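Side-chain contact in beta-cardiotoxin OH-27 (Ophiophagus hannah, PDB 3PLC), which is a three-finger cardiotoxin of king cobra venom, an all-beta protein that probably acts on the heart: residues 6-9 / 10-13. Numbering follows the deposited sequence.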
loop_
_atom_site.group_PDB
_atom_site.type_symbol
_atom_site.label_atom_id
_atom_site.label_comp_id
_atom_site.label_asym_id
_atom_site.label_seq_id
_atom_site.Cartn_x
_atom_site.Cartn_y
_atom_site.Cartn_z
ATOM N N THR A 6 4.552 -6.585 -2.602
ATOM C CA THR A 6 5.237 -7.692 -1.962
ATOM C C THR A 6 6.226 -7.101 -0.973
ATOM O O THR A 6 6.439 -5.879 -0.970
ATOM C CB THR A 6 6.049 -8.561 -3.006
ATOM O OG1 THR A 6 7.201 -7.840 -3.450
ATOM C CG2 THR A 6 5.225 -8.948 -4.189
ATOM N N PRO A 7 6.853 -7.944 -0.122
ATOM C CA PRO A 7 7.923 -7.319 0.676
ATOM C C PRO A 7 9.147 -6.940 -0.174
ATOM O O PRO A 7 10.100 -6.325 0.311
ATOM C CB PRO A 7 8.273 -8.415 1.691
ATOM C CG PRO A 7 7.019 -9.276 1.751
ATOM C CD PRO A 7 6.563 -9.316 0.338
ATOM N N LEU A 8 9.131 -7.305 -1.450
ATOM C CA LEU A 8 10.285 -7.033 -2.296
ATOM C C LEU A 8 10.175 -5.635 -2.937
ATOM O O LEU A 8 9.068 -5.102 -3.041
ATOM C CB LEU A 8 10.488 -8.171 -3.303
ATOM C CG LEU A 8 10.815 -9.528 -2.652
ATOM C CD1 LEU A 8 10.063 -10.689 -3.274
ATOM C CD2 LEU A 8 12.291 -9.834 -2.649
ATOM N N PRO A 9 11.327 -5.047 -3.357
ATOM C CA PRO A 9 11.516 -3.619 -3.749
ATOM C C PRO A 9 10.882 -3.048 -5.037
ATOM O O PRO A 9 10.771 -1.783 -5.165
ATOM C CB PRO A 9 13.036 -3.479 -3.868
ATOM C CG PRO A 9 13.539 -4.882 -4.021
ATOM C CD PRO A 9 12.619 -5.740 -3.216
ATOM N N LEU A 10 10.525 -3.903 -5.999
ATOM C CA LEU A 10 10.068 -3.359 -7.296
ATOM C C LEU A 10 8.747 -3.916 -7.768
ATOM O O LEU A 10 8.036 -3.245 -8.517
ATOM C CB LEU A 10 11.100 -3.607 -8.399
ATOM C CG LEU A 10 12.441 -2.874 -8.328
ATOM C CD1 LEU A 10 13.444 -3.557 -9.268
ATOM C CD2 LEU A 10 12.288 -1.386 -8.655
ATOM N N ILE A 11 8.432 -5.142 -7.353
ATOM C CA ILE A 11 7.202 -5.805 -7.771
ATOM C C ILE A 11 5.947 -4.998 -7.472
ATOM O O ILE A 11 5.853 -4.362 -6.443
ATOM C CB ILE A 11 7.123 -7.252 -7.226
ATOM C CG1 ILE A 11 8.410 -7.996 -7.630
ATOM C CG2 ILE A 11 5.875 -7.968 -7.754
ATOM C CD1 ILE A 11 8.919 -8.979 -6.606
ATOM N N TYR A 12 5.007 -4.997 -8.416
ATOM C CA TYR A 12 3.762 -4.236 -8.292
ATOM C C TYR A 12 2.579 -4.938 -8.952
ATOM O O TYR A 12 2.768 -5.879 -9.716
ATOM C CB TYR A 12 3.946 -2.837 -8.890
ATOM C CG TYR A 12 4.077 -2.837 -10.395
ATOM C CD1 TYR A 12 2.942 -2.846 -11.212
ATOM C CD2 TYR A 12 5.341 -2.833 -11.012
ATOM C CE1 TYR A 12 3.049 -2.863 -12.585
ATOM C CE2 TYR A 12 5.457 -2.856 -12.405
ATOM C CZ TYR A 12 4.308 -2.871 -13.177
ATOM O OH TYR A 12 4.397 -2.879 -14.544
ATOM N N THR A 13 1.364 -4.481 -8.642
ATOM C CA THR A 13 0.180 -4.774 -9.458
ATOM C C THR A 13 -0.483 -3.453 -9.791
ATOM O O THR A 13 -0.217 -2.412 -9.136
ATOM C CB THR A 13 -0.933 -5.600 -8.734
ATOM O OG1 THR A 13 -0.612 -5.764 -7.350
ATOM C CG2 THR A 13 -1.165 -6.978 -9.390
#
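With chi1 at 72°, Thr6 places OG1 between its own backbone N and carbonyl carbon, and CG2 beside the N. Ile11 has CG2 anti to its backbone N and CG1 beside it (chi1 -53°), and the two side chains meet at about a right angle. This is the tip of the first finger of the three-finger toxin fold, where the chain turns between strands 2-4 and 12-14. Before the bend, Thr6 forms an ST turn. Its OG1 accepts a hydrogen bond from Leu8 N at 2.8 Å, somewhat bent at 142°. This bond helps hold the rotation of the Thr6 side chain and leaves its methyl directed at Ile11. Thr6 CG2 touches Ile11 CG2 at 3.8 Å. The other branch of Ile11 reaches Leu8, whose side chain runs beside it in the same direction. Pro9 and Leu10 carry the chain round the bend. No hydrogen bond runs between 6-9 and 10-13. The surface contact is mostly between methyl and methylene groups, with Thr6 OG1 3.8 Å from Ile11 CD1. Thr6 O takes a hydrogen bond from Arg38 NH1, tying this loop to strand 37-41. Beyond the loop, Thr13 pairs through the backbone with Cys3. Ile11 CD1 rests 3.7 Å from Leu8 CB and 3.9 Å from Leu8 CD1.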